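Local structure of malate Synthase (Haloferax volcanii, 3OYZ) at residues M85-D90 with P122-I127; E190-K195 with D388-Q393; T203-A208 with P231-R236; P341-I346 with T397-F402. The protein catalyses the Claisen condensation of acetyl-CoA with glyoxylate and the hydrolysis of the resulting malyl-CoA, yielding malate and CoA in the glyoxylate cycle, with magnesium as cofactor. All blocks are in the same frame, centred on the assembly; numbering follows the deposited sequence.

Contact 1. Residues M85-D90 with P122-I127; sequences MVWHRD and PEVGGI
Arg89 and Glu123 are joined at both backbone and side chain. The salt bridge runs from NH1 of Arg89 to OE2 of Glu123 at 2.8 Å and is nearly straight; OE2 is met on the anti side, with NH1 17° out of the carboxylate plane and OE2 near the guanidinium plane. The carbonyl O of Glu123 is gripped as well, by Arg89 N at 3.1 Å and more weakly by the same NH1. A water bonded to Arg89 NH2 and Glu123 OE2 closes a second route between the two groups. Chi1 of Arg89 (67°) sets CG between N and the carbonyl carbon, and from there the chain runs extended to NE. CE1 of His88 sits over the centre of the guanidinium. Glu123 CB in turn lies over a face of the His88 ring, 4.1 Å from the centroid, a CH-pi contact. Where the Arg89 chain passes the second loop, its CD comes within 3.4 Å of Gly125 CA. Farther back, Trp87 packs CB on Pro122 CD and CD1 on Val124 CG1 (4.1 Å), while its NE1 is bonded to Asp129. Both segments are loops following strands 80-81 and 118-121, and run nearly parallel, 17° apart. They belong to the C-terminal rim of the TIM barrel, where beta-alpha loops carry the active site: Glu123 packs against Asp192, a magnesium ligand, and its backbone N bonds to Glu158, another.

Contact 2. Residues E190-K195 with D388-Q393; sequences EVDYTK and DEATYQ. With MG (magnesium ion), chain D; PYR (pyruvic acid), chain C; ACO (acetyl coenzyme *a), chain B.
The methyl of Ala390 lies against both carboxylate oxygens of a metal ligand, Asp192: CB is 3.4 Å from OD1 and 3.5 Å from OD2, and OD2 also binds the magnesium ion at 1.9 Å. The contact pairs the starts of two helices, 190-195 and 389-393, at the mouth of the TIM barrel active site; their axes approach to 8.2 Å and are inclined by 26°. The small Ala390 and Val191 are consistent with this spacing. Val191 puts CG1 anti to its backbone N (chi1 -171°), and that methyl meets Ala390 CB at 3.6 Å, while CG2 turns to the acetyl CH3 of acetyl-CoA. The first turn of helix 190-195 also holds pyruvate through its backbone: Val191 N donates to OXT and Asp192 N to O. Pyruvate O and O3, Glu158 and two waters join Asp192 around the magnesium. Helix 389-393 begins with a capping box, in which Asp388 N donates to Thr391 OG1 and Asp388 OD1 accepts weakly from Ala390 N. Asp388 is the predicted proton acceptor, and the cap is consistent with holding it beside the thioester. Asp388 OD2 lies 3.3 Å from the thioester carbonyl carbon C of acetyl-CoA.

Contact 3. Residues T203-A208 with P231-R236; sequences TGELPA and PYDDIR. With ACO (acetyl coenzyme *a), chain B; PYR (pyruvic acid), chain C.
Glu205 and Leu206 face Asp234 and Asp233 from an irregular loop, the nearest CA pair, Leu206 with Asp233, being 8.5 Å apart, so that side chains and a water span the gap; Asp234 is the centre of an inverse gamma turn. The bend of Glu205 at chi2 (-42°) turns CD, and OE1 on it lies 2.7 Å from Asp234 OD1, the two carboxylate planes being turned 48° from each other. A water lies beside this pair, donating to Glu205 OE1 and to Asp233 OD1 while accepting from Leu206 N at 2.8 Å, and thus ties both loops together. Leu206 lays its apolar branch against oxygens: CG is 3.9 Å from Asp233 OD2 and CD1 is 3.9 Å from the carbonyl O of Pro231. The polar end of Asp233 is held by Arg385 of strand 382-387 in a salt bridge through OD2. In segment 231-236, Pro231 places CD 3.3 Å from the pyruvate methyl CB, and Arg236 NH2 donates to phosphate oxygen O5A of acetyl-CoA at 2.9 Å. Ile235 CD1 sits over the centre of the Arg236 guanidinium, whose NE is bridged to Asp384. Three acids so close together would repel one another if all were ionised. The short Glu205–Asp234 separation is consistent with one of the two being protonated, while Arg385 would offset part of the remaining charge beside the loop that lines the acetyl-CoA pocket.

Contact 4. Residues P341-I346 with T397-F402; sequences PSMDDI and TPISLF
Met343 meets Phe402 and Ile399 at the start of helix 343-358, and with Ile346 it forms the whole of this segment's side of an apolar contact with helix 397-408. CG of Met343 stands anti to the backbone N (chi1 -168°), directed across the gap, where it touches Ile399 CD1 at 3.6 Å. Beyond it the chain bends at chi3, and the terminal methyl comes to rest over the middle of the Phe402 ring: CE is 4.0 Å from the centroid, only 10° off the ring normal, a CH-pi contact. The sulfur lies over the same ring nearer its root, with SD 3.9 Å from Phe402 CG, which makes this a Met-aromatic contact; the two side chains cross at about a right angle. Ile399 touches both Met343 and Ile346. Its CG1 is 4.0 Å from CG2 of Ile346, the two isoleucine side chains lying antiparallel alongside each other. At the margin, Ile346 CD1 reaches the Pro398 ring at CG, 4.2 Å away. A capping box fixes the beginning of helix 343-358: Asp345 N donates to Ser342 OG at 2.8 Å, and Ser342 N donates back to Asp345 OD2. This is helix packing in the C-terminal part of the chain, away from the active site. Helices 413-420 and 422-428 pack nearby, with Tyr420 set at about 90° to the Phe402 ring and Ala428 against Met343, while Pro273 of a neighbouring subunit also packs on Met343. Helix 343-358 itself follows strand 337-339.

Contacts 1, 2 and 3 surround the catalytic centre, whereas contact 4 is a buried helix pair farther out, near a subunit boundary. Charge dominates contact 1 and crowded acids contact 3, which is only partly buried; contact 2 pairs apolar packing with magnesium and pyruvate binding, and contact 4 is wholly apolar across its interface. Contact 1 touches contact 2 where Glu123 OE1 comes 3.3 Å from Asp192 CG. Contact 3, nested within the chain loop that contact 2 closes, packs Leu206 and Pro207 on helix 190-197, and both contacts reach pyruvate and acetyl-CoA. Helices 389-395 and 397-408 are consecutive, linking contact 2 to contact 4 along the chain.

Contact 1. Residues M85-D90 with P122-I127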
# COMPACT_ATOMS: atom_id res chain seq x y z
N MET A 85 27.32 -8.75 5.95
CA MET A 85 28.48 -8.18 5.29
C MET A 85 28.17 -6.75 4.84
O MET A 85 27.00 -6.33 4.70
CB MET A 85 28.83 -9.06 4.08
CG MET A 85 28.95 -10.51 4.52
SD MET A 85 30.62 -10.85 5.25
CE MET A 85 30.25 -10.49 6.96
N VAL A 86 29.20 -6.01 4.46
CA VAL A 86 28.89 -4.69 3.90
C VAL A 86 28.46 -4.84 2.42
O VAL A 86 28.82 -5.83 1.80
CB VAL A 86 30.03 -3.66 4.00
CG1 VAL A 86 30.32 -3.36 5.48
CG2 VAL A 86 31.31 -4.18 3.32
N TRP A 87 27.64 -3.91 1.94
CA TRP A 87 27.22 -3.89 0.52
C TRP A 87 26.59 -2.54 0.22
O TRP A 87 26.05 -1.84 1.08
CB TRP A 87 26.20 -5.01 0.23
CG TRP A 87 25.75 -5.16 -1.21
CD1 TRP A 87 24.67 -4.52 -1.83
CD2 TRP A 87 26.36 -5.99 -2.21
NE1 TRP A 87 24.60 -4.94 -3.15
CE2 TRP A 87 25.59 -5.86 -3.39
CE3 TRP A 87 27.45 -6.87 -2.19
CZ2 TRP A 87 25.90 -6.55 -4.56
CZ3 TRP A 87 27.77 -7.58 -3.35
CH2 TRP A 87 27.06 -7.30 -4.55
N HIS A 88 26.65 -2.10 -1.03
CA HIS A 88 25.75 -1.00 -1.31
C HIS A 88 25.56 -0.99 -2.83
O HIS A 88 26.52 -1.05 -3.60
CB HIS A 88 26.30 0.38 -0.86
CG HIS A 88 25.26 1.44 -0.73
ND1 HIS A 88 24.64 2.01 -1.84
CD2 HIS A 88 24.78 2.09 0.36
CE1 HIS A 88 23.80 2.95 -1.42
NE2 HIS A 88 23.89 3.04 -0.10
N ARG A 89 24.32 -0.83 -3.24
CA ARG A 89 23.94 -0.72 -4.65
C ARG A 89 24.70 0.39 -5.42
O ARG A 89 24.84 0.24 -6.66
CB ARG A 89 22.41 -0.46 -4.76
CG ARG A 89 21.88 0.90 -4.22
CD ARG A 89 20.34 0.93 -3.97
NE ARG A 89 19.96 2.11 -3.20
CZ ARG A 89 20.06 2.15 -1.87
NH1 ARG A 89 20.44 1.06 -1.17
NH2 ARG A 89 19.72 3.24 -1.24
N ASP A 90 25.08 1.49 -4.77
CA ASP A 90 25.74 2.59 -5.44
C ASP A 90 27.26 2.65 -5.16
O ASP A 90 27.91 3.58 -5.63
CB ASP A 90 25.15 3.94 -5.01
CG ASP A 90 23.64 4.05 -5.31
OD1 ASP A 90 23.22 3.63 -6.40
OD2 ASP A 90 22.88 4.61 -4.51
N PRO A 122 22.99 -5.97 2.91
CA PRO A 122 22.27 -4.77 3.13
C PRO A 122 22.29 -3.91 1.85
O PRO A 122 23.06 -4.12 0.93
CB PRO A 122 23.12 -4.08 4.19
CG PRO A 122 24.55 -4.38 3.68
CD PRO A 122 24.39 -5.87 3.40
N GLU A 123 21.44 -2.91 1.82
CA GLU A 123 21.44 -1.81 0.85
C GLU A 123 21.27 -2.25 -0.64
O GLU A 123 21.83 -1.57 -1.50
CB GLU A 123 22.72 -0.96 1.03
CG GLU A 123 22.84 -0.23 2.36
CD GLU A 123 21.95 0.98 2.40
OE1 GLU A 123 22.05 1.70 3.39
OE2 GLU A 123 21.08 1.23 1.53
N VAL A 124 20.61 -3.38 -0.91
CA VAL A 124 20.46 -3.88 -2.28
C VAL A 124 19.56 -2.84 -3.03
O VAL A 124 18.87 -2.02 -2.40
CB VAL A 124 19.94 -5.32 -2.29
CG1 VAL A 124 20.98 -6.35 -1.65
CG2 VAL A 124 18.56 -5.41 -1.62
N GLY A 125 19.62 -2.82 -4.35
CA GLY A 125 18.84 -1.89 -5.17
C GLY A 125 17.85 -2.70 -6.00
O GLY A 125 17.16 -3.54 -5.41
N GLY A 126 17.83 -2.49 -7.32
CA GLY A 126 16.95 -3.28 -8.22
C GLY A 126 17.44 -4.70 -8.40
O GLY A 126 18.54 -5.06 -7.91
N ILE A 127 16.65 -5.52 -9.09
CA ILE A 127 17.00 -6.93 -9.16
C ILE A 127 18.37 -7.18 -9.80
O ILE A 127 19.07 -8.15 -9.44
CB ILE A 127 15.84 -7.69 -9.87
CG1 ILE A 127 16.03 -9.20 -9.64
CG2 ILE A 127 15.85 -7.35 -11.42
CD1 ILE A 127 15.57 -9.49 -8.15
O HOH W 1 19.07 3.05 1.61

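Contact 2. Residues E190-K195 with D388-Q393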
# COMPACT_ATOMS: atom_id res chain seq x y z
N GLU A 190 13.94 -0.28 8.22
CA GLU A 190 13.19 0.98 8.28
C GLU A 190 14.06 2.22 8.42
O GLU A 190 13.63 3.29 7.99
CB GLU A 190 12.10 0.97 9.34
CG GLU A 190 10.75 0.40 8.91
CD GLU A 190 10.61 -1.10 9.13
OE1 GLU A 190 11.68 -1.72 9.29
OE2 GLU A 190 9.49 -1.66 9.08
N VAL A 191 15.26 2.08 8.96
CA VAL A 191 16.06 3.27 9.29
C VAL A 191 16.68 3.81 8.00
O VAL A 191 16.45 4.97 7.64
CB VAL A 191 17.13 3.02 10.37
CG1 VAL A 191 17.68 4.39 10.74
CG2 VAL A 191 16.48 2.40 11.59
N ASP A 192 17.47 3.00 7.31
CA ASP A 192 17.99 3.45 6.02
C ASP A 192 16.86 3.67 4.99
O ASP A 192 16.98 4.54 4.11
CB ASP A 192 18.95 2.40 5.50
CG ASP A 192 20.37 2.56 6.10
OD1 ASP A 192 20.79 3.73 6.10
OD2 ASP A 192 20.94 1.55 6.60
N TYR A 193 15.73 2.99 5.16
CA TYR A 193 14.64 3.21 4.22
C TYR A 193 14.06 4.59 4.42
O TYR A 193 13.80 5.32 3.46
CB TYR A 193 13.57 2.15 4.49
CG TYR A 193 12.37 2.22 3.56
CD1 TYR A 193 12.43 1.67 2.29
CD2 TYR A 193 11.17 2.80 3.99
CE1 TYR A 193 11.28 1.71 1.42
CE2 TYR A 193 10.05 2.83 3.16
CZ TYR A 193 10.10 2.24 1.91
OH TYR A 193 8.93 2.36 1.17
N THR A 194 13.88 5.01 5.67
CA THR A 194 13.45 6.38 6.00
C THR A 194 14.29 7.43 5.35
O THR A 194 13.76 8.41 4.80
CB THR A 194 13.50 6.63 7.52
OG1 THR A 194 12.51 5.77 8.06
CG2 THR A 194 13.12 8.11 7.94
N LYS A 195 15.61 7.19 5.41
CA LYS A 195 16.63 8.00 4.74
C LYS A 195 16.39 8.07 3.22
O LYS A 195 16.30 9.12 2.59
CB LYS A 195 18.00 7.37 5.05
CG LYS A 195 19.19 7.83 4.18
CD LYS A 195 20.54 7.16 4.50
CE LYS A 195 20.76 5.72 4.06
NZ LYS A 195 20.08 5.42 2.77
N ASP A 388 22.73 4.39 15.23
CA ASP A 388 23.85 4.04 14.39
C ASP A 388 23.86 4.93 13.14
O ASP A 388 23.11 5.91 13.08
CB ASP A 388 23.92 2.54 14.14
CG ASP A 388 22.74 1.97 13.37
OD1 ASP A 388 22.01 2.68 12.64
OD2 ASP A 388 22.60 0.72 13.43
N GLU A 389 24.76 4.61 12.21
CA GLU A 389 25.07 5.43 11.03
C GLU A 389 23.78 5.69 10.23
O GLU A 389 23.56 6.81 9.78
CB GLU A 389 26.13 4.73 10.17
CG GLU A 389 26.45 5.41 8.84
CD GLU A 389 27.08 6.79 8.99
OE1 GLU A 389 27.52 7.18 10.09
OE2 GLU A 389 27.17 7.53 7.99
N ALA A 390 22.92 4.68 10.16
CA ALA A 390 21.61 4.83 9.49
C ALA A 390 20.78 5.91 10.20
O ALA A 390 20.12 6.73 9.58
CB ALA A 390 20.88 3.49 9.49
N THR A 391 20.76 5.86 11.53
CA THR A 391 19.98 6.80 12.29
C THR A 391 20.49 8.22 12.03
O THR A 391 19.72 9.20 11.91
CB THR A 391 20.13 6.55 13.83
OG1 THR A 391 20.17 5.16 14.11
CG2 THR A 391 19.00 7.20 14.62
N TYR A 392 21.81 8.33 12.05
CA TYR A 392 22.44 9.57 11.70
C TYR A 392 21.99 10.03 10.30
O TYR A 392 21.60 11.19 10.11
CB TYR A 392 23.94 9.28 11.72
CG TYR A 392 24.74 10.42 11.21
CD1 TYR A 392 24.93 11.55 12.00
CD2 TYR A 392 25.34 10.39 9.95
CE1 TYR A 392 25.67 12.61 11.55
CE2 TYR A 392 26.06 11.47 9.48
CZ TYR A 392 26.23 12.58 10.30
OH TYR A 392 26.96 13.67 9.89
N GLN A 393 22.12 9.17 9.28
CA GLN A 393 21.74 9.58 7.92
C GLN A 393 20.27 10.01 7.88
O GLN A 393 19.89 11.08 7.34
CB GLN A 393 22.00 8.36 6.99
CG GLN A 393 23.47 8.05 6.77
CD GLN A 393 24.20 9.26 6.19
OE1 GLN A 393 23.62 10.10 5.47
NE2 GLN A 393 25.49 9.39 6.53
MG MG D . 20.34 -0.16 7.12
C PYR C . 18.18 -0.27 8.83
O PYR C . 18.73 0.48 7.95
OXT PYR C . 17.00 -0.05 9.30
CA PYR C . 18.86 -1.43 9.17
O3 PYR C . 20.00 -1.72 8.60
CB PYR C . 18.26 -2.40 10.13
N1A ACO B . 24.61 -8.60 21.06
C2A ACO B . 25.27 -9.20 22.07
N3A ACO B . 25.16 -8.76 23.33
C4A ACO B . 24.40 -7.68 23.67
C5A ACO B . 23.66 -7.00 22.58
C6A ACO B . 23.83 -7.51 21.21
N6A ACO B . 23.17 -6.82 20.23
N7A ACO B . 22.99 -5.98 23.13
C8A ACO B . 23.28 -5.98 24.45
N9A ACO B . 24.07 -7.01 24.78
C1B ACO B . 24.54 -7.28 26.18
C2B ACO B . 24.84 -5.94 26.84
O2B ACO B . 26.17 -5.55 26.51
C3B ACO B . 24.61 -6.23 28.31
O3B ACO B . 25.81 -6.93 28.68
P3B ACO B . 26.43 -7.05 30.20
O7A ACO B . 26.00 -8.47 30.51
O8A ACO B . 25.72 -5.91 30.89
O9A ACO B . 27.92 -6.82 30.08
C4B ACO B . 23.44 -7.20 28.27
O4B ACO B . 23.54 -7.88 27.01
C5B ACO B . 22.10 -6.46 28.29
O5B ACO B . 22.26 -5.29 27.50
P1A ACO B . 21.18 -4.10 27.50
O1A ACO B . 21.10 -3.33 28.79
O2A ACO B . 19.90 -4.77 27.10
O3A ACO B . 21.54 -3.02 26.37
P2A ACO B . 22.75 -1.98 26.53
O4A ACO B . 23.79 -2.91 27.08
O5A ACO B . 22.16 -0.69 27.06
O6A ACO B . 23.20 -1.55 25.03
CBP ACO B . 22.93 -1.20 22.61
CCP ACO B . 22.31 -1.08 24.00
CDP ACO B . 24.22 -0.39 22.52
CEP ACO B . 21.94 -0.60 21.63
CAP ACO B . 23.30 -2.65 22.25
OAP ACO B . 22.14 -3.40 22.59
C9P ACO B . 23.59 -2.87 20.78
O9P ACO B . 24.64 -2.44 20.28
N8P ACO B . 22.64 -3.51 20.07
C7P ACO B . 22.87 -3.77 18.65
C6P ACO B . 22.74 -2.52 17.77
C5P ACO B . 22.73 -3.04 16.34
O5P ACO B . 22.80 -4.25 16.13
N4P ACO B . 22.58 -2.12 15.40
C3P ACO B . 22.49 -2.40 13.98
C2P ACO B . 21.20 -3.13 13.61
S1P ACO B . 20.14 -1.74 13.30
C ACO B . 20.44 -1.13 11.77
O ACO B . 21.45 -1.38 11.13
CH3 ACO B . 19.43 -0.18 11.21
O HOH W 2 21.93 0.11 8.85
O HOH W 3 21.78 -1.34 6.41

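Contact 3. Residues T203-A208 with P231-R236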
# COMPACT_ATOMS: atom_id res chain seq x y z
N THR A 203 8.98 14.15 16.03
CA THR A 203 9.90 13.61 17.03
C THR A 203 11.25 13.06 16.51
O THR A 203 12.20 12.91 17.28
CB THR A 203 9.18 12.56 17.92
OG1 THR A 203 8.92 11.36 17.18
CG2 THR A 203 7.81 13.08 18.41
N GLY A 204 11.37 12.67 15.24
CA GLY A 204 12.62 12.06 14.80
C GLY A 204 12.48 10.57 14.93
O GLY A 204 13.32 9.87 14.41
N GLU A 205 11.42 10.05 15.52
CA GLU A 205 11.21 8.60 15.58
C GLU A 205 10.87 8.07 14.14
O GLU A 205 10.40 8.85 13.28
CB GLU A 205 10.06 8.22 16.51
CG GLU A 205 10.29 8.39 18.04
CD GLU A 205 11.66 7.94 18.63
OE1 GLU A 205 12.05 6.74 18.58
OE2 GLU A 205 12.37 8.80 19.20
N LEU A 206 11.10 6.78 13.92
CA LEU A 206 10.80 6.16 12.63
C LEU A 206 9.32 6.23 12.28
O LEU A 206 8.46 5.95 13.12
CB LEU A 206 11.19 4.68 12.69
CG LEU A 206 12.67 4.39 12.80
CD1 LEU A 206 12.77 2.85 12.80
CD2 LEU A 206 13.48 4.94 11.63
N PRO A 207 8.98 6.62 11.03
CA PRO A 207 7.61 6.35 10.61
C PRO A 207 7.30 4.83 10.70
O PRO A 207 8.17 3.96 10.67
CB PRO A 207 7.62 6.74 9.10
CG PRO A 207 8.84 7.50 8.88
CD PRO A 207 9.86 7.10 9.96
N ALA A 208 6.03 4.47 10.70
CA ALA A 208 5.61 3.08 10.80
C ALA A 208 5.65 2.26 9.49
O ALA A 208 5.71 1.01 9.53
CB ALA A 208 4.20 3.08 11.43
N PRO A 231 14.32 -2.89 12.66
CA PRO A 231 14.60 -2.72 14.09
C PRO A 231 13.63 -1.77 14.80
O PRO A 231 13.10 -0.81 14.24
CB PRO A 231 16.03 -2.22 14.11
CG PRO A 231 16.18 -1.56 12.78
CD PRO A 231 15.48 -2.50 11.84
N TYR A 232 13.31 -2.13 16.03
CA TYR A 232 12.43 -1.30 16.84
C TYR A 232 13.38 -0.59 17.82
O TYR A 232 13.82 -1.22 18.81
CB TYR A 232 11.42 -2.20 17.53
CG TYR A 232 10.41 -1.37 18.29
CD1 TYR A 232 9.26 -0.91 17.64
CD2 TYR A 232 10.60 -1.05 19.65
CE1 TYR A 232 8.36 -0.11 18.29
CE2 TYR A 232 9.67 -0.28 20.35
CZ TYR A 232 8.55 0.16 19.65
OH TYR A 232 7.61 0.97 20.23
N ASP A 233 13.81 0.62 17.47
CA ASP A 233 15.02 1.16 18.11
C ASP A 233 14.75 1.82 19.47
O ASP A 233 15.70 2.15 20.16
CB ASP A 233 15.84 2.11 17.20
CG ASP A 233 14.96 3.19 16.51
OD1 ASP A 233 13.78 3.37 16.88
OD2 ASP A 233 15.44 3.87 15.56
N ASP A 234 13.50 2.04 19.87
CA ASP A 234 13.19 2.36 21.29
C ASP A 234 13.33 1.12 22.16
O ASP A 234 12.31 0.54 22.55
CB ASP A 234 11.76 2.88 21.40
CG ASP A 234 11.59 4.23 20.70
OD1 ASP A 234 12.61 4.83 20.33
OD2 ASP A 234 10.45 4.70 20.48
N ILE A 235 14.57 0.67 22.37
CA ILE A 235 14.86 -0.67 22.88
C ILE A 235 14.27 -0.94 24.26
O ILE A 235 14.05 -2.10 24.63
CB ILE A 235 16.37 -0.96 22.90
CG1 ILE A 235 17.10 0.21 23.56
CG2 ILE A 235 16.94 -1.01 21.48
CD1 ILE A 235 18.63 -0.01 23.69
N ARG A 236 13.97 0.10 25.04
CA ARG A 236 13.41 -0.16 26.39
C ARG A 236 11.88 -0.25 26.42
O ARG A 236 11.33 -0.67 27.44
CB ARG A 236 13.80 0.90 27.43
CG ARG A 236 15.24 1.44 27.35
CD ARG A 236 16.30 0.36 27.47
NE ARG A 236 17.62 0.99 27.35
CZ ARG A 236 18.78 0.36 27.26
NH1 ARG A 236 18.84 -0.96 27.22
NH2 ARG A 236 19.90 1.06 27.16
N1A ACO B . 24.61 -8.60 21.06
C2A ACO B . 25.27 -9.20 22.07
N3A ACO B . 25.16 -8.76 23.33
C4A ACO B . 24.40 -7.68 23.67
C5A ACO B . 23.66 -7.00 22.58
C6A ACO B . 23.83 -7.51 21.21
N6A ACO B . 23.17 -6.82 20.23
N7A ACO B . 22.99 -5.98 23.13
C8A ACO B . 23.28 -5.98 24.45
N9A ACO B . 24.07 -7.01 24.78
C1B ACO B . 24.54 -7.28 26.18
C2B ACO B . 24.84 -5.94 26.84
O2B ACO B . 26.17 -5.55 26.51
C3B ACO B . 24.61 -6.23 28.31
O3B ACO B . 25.81 -6.93 28.68
P3B ACO B . 26.43 -7.05 30.20
O7A ACO B . 26.00 -8.47 30.51
O8A ACO B . 25.72 -5.91 30.89
O9A ACO B . 27.92 -6.82 30.08
C4B ACO B . 23.44 -7.20 28.27
O4B ACO B . 23.54 -7.88 27.01
C5B ACO B . 22.10 -6.46 28.29
O5B ACO B . 22.26 -5.29 27.50
P1A ACO B . 21.18 -4.10 27.50
O1A ACO B . 21.10 -3.33 28.79
O2A ACO B . 19.90 -4.77 27.10
O3A ACO B . 21.54 -3.02 26.37
P2A ACO B . 22.75 -1.98 26.53
O4A ACO B . 23.79 -2.91 27.08
O5A ACO B . 22.16 -0.69 27.06
O6A ACO B . 23.20 -1.55 25.03
CBP ACO B . 22.93 -1.20 22.61
CCP ACO B . 22.31 -1.08 24.00
CDP ACO B . 24.22 -0.39 22.52
CEP ACO B . 21.94 -0.60 21.63
CAP ACO B . 23.30 -2.65 22.25
OAP ACO B . 22.14 -3.40 22.59
C9P ACO B . 23.59 -2.87 20.78
O9P ACO B . 24.64 -2.44 20.28
N8P ACO B . 22.64 -3.51 20.07
C7P ACO B . 22.87 -3.77 18.65
C6P ACO B . 22.74 -2.52 17.77
C5P ACO B . 22.73 -3.04 16.34
O5P ACO B . 22.80 -4.25 16.13
N4P ACO B . 22.58 -2.12 15.40
C3P ACO B . 22.49 -2.40 13.98
C2P ACO B . 21.20 -3.13 13.61
S1P ACO B . 20.14 -1.74 13.30
C ACO B . 20.44 -1.13 11.77
O ACO B . 21.45 -1.38 11.13
CH3 ACO B . 19.43 -0.18 11.21
C PYR C . 18.18 -0.27 8.83
O PYR C . 18.73 0.48 7.95
OXT PYR C . 17.00 -0.05 9.30
CA PYR C . 18.86 -1.43 9.17
O3 PYR C . 20.00 -1.72 8.60
CB PYR C . 18.26 -2.40 10.13
O HOH W 4 12.16 5.44 16.18

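Contact 4. Residues P341-I346 with T397-F402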
# COMPACT_ATOMS: atom_id res chain seq x y z
N PRO A 341 12.35 17.88 18.72
CA PRO A 341 13.59 18.62 18.73
C PRO A 341 13.61 19.80 17.77
O PRO A 341 12.84 19.90 16.82
CB PRO A 341 14.63 17.56 18.34
CG PRO A 341 13.86 16.61 17.51
CD PRO A 341 12.52 16.52 18.16
N SER A 342 14.51 20.74 18.07
CA SER A 342 14.60 22.01 17.38
C SER A 342 15.66 21.72 16.32
O SER A 342 16.34 20.70 16.41
CB SER A 342 15.22 23.03 18.36
OG SER A 342 16.60 22.73 18.58
N MET A 343 15.87 22.64 15.39
CA MET A 343 17.00 22.47 14.48
C MET A 343 18.34 22.26 15.19
O MET A 343 19.13 21.37 14.81
CB MET A 343 17.08 23.59 13.45
CG MET A 343 18.07 23.22 12.33
SD MET A 343 17.81 24.01 10.74
CE MET A 343 17.96 25.76 11.11
N ASP A 344 18.59 23.05 16.24
CA ASP A 344 19.75 22.86 17.12
C ASP A 344 19.88 21.49 17.78
O ASP A 344 20.96 20.91 17.81
CB ASP A 344 19.75 23.92 18.22
CG ASP A 344 20.73 25.03 17.92
OD1 ASP A 344 21.88 24.72 17.52
OD2 ASP A 344 20.32 26.20 18.10
N ASP A 345 18.78 20.99 18.33
CA ASP A 345 18.77 19.65 18.89
C ASP A 345 19.23 18.56 17.91
O ASP A 345 20.06 17.70 18.25
CB ASP A 345 17.36 19.33 19.40
CG ASP A 345 16.99 20.12 20.63
OD1 ASP A 345 17.83 20.19 21.56
OD2 ASP A 345 15.85 20.64 20.66
N ILE A 346 18.70 18.62 16.68
CA ILE A 346 19.05 17.67 15.62
C ILE A 346 20.56 17.60 15.32
O ILE A 346 21.17 16.52 15.38
CB ILE A 346 18.25 17.91 14.31
CG1 ILE A 346 16.79 17.45 14.50
CG2 ILE A 346 18.90 17.15 13.18
CD1 ILE A 346 15.80 18.33 13.81
N THR A 397 17.71 14.60 7.25
CA THR A 397 16.75 15.15 6.27
C THR A 397 16.20 16.54 6.52
O THR A 397 16.24 17.36 5.61
CB THR A 397 15.60 14.14 5.96
OG1 THR A 397 16.26 13.01 5.42
CG2 THR A 397 14.60 14.71 4.96
N PRO A 398 15.72 16.84 7.74
CA PRO A 398 15.23 18.21 7.97
C PRO A 398 16.32 19.27 7.78
O PRO A 398 16.00 20.35 7.28
CB PRO A 398 14.67 18.18 9.39
CG PRO A 398 15.00 16.85 9.97
CD PRO A 398 15.51 15.93 8.88
N ILE A 399 17.58 18.93 8.02
CA ILE A 399 18.72 19.79 7.73
C ILE A 399 19.02 19.93 6.22
O ILE A 399 19.24 21.05 5.76
CB ILE A 399 20.04 19.30 8.40
CG1 ILE A 399 19.88 19.17 9.91
CG2 ILE A 399 21.24 20.21 8.02
CD1 ILE A 399 18.98 20.22 10.53
N SER A 400 19.08 18.80 5.48
CA SER A 400 19.27 18.85 4.04
C SER A 400 18.20 19.66 3.34
O SER A 400 18.49 20.37 2.41
CB SER A 400 19.30 17.45 3.41
OG SER A 400 20.27 16.69 4.11
N LEU A 401 16.96 19.59 3.83
CA LEU A 401 15.92 20.40 3.28
C LEU A 401 16.19 21.88 3.61
O LEU A 401 16.03 22.72 2.74
CB LEU A 401 14.57 19.98 3.85
CG LEU A 401 13.59 21.10 3.62
CD1 LEU A 401 13.01 21.07 2.26
CD2 LEU A 401 12.45 21.06 4.59
N PHE A 402 16.52 22.18 4.85
CA PHE A 402 16.80 23.58 5.20
C PHE A 402 17.91 24.11 4.28
O PHE A 402 17.77 25.14 3.64
CB PHE A 402 17.23 23.73 6.67
CG PHE A 402 17.71 25.12 6.98
CD1 PHE A 402 16.80 26.12 7.28
CD2 PHE A 402 19.05 25.47 6.84
CE1 PHE A 402 17.21 27.44 7.52
CE2 PHE A 402 19.49 26.79 7.08
CZ PHE A 402 18.57 27.78 7.38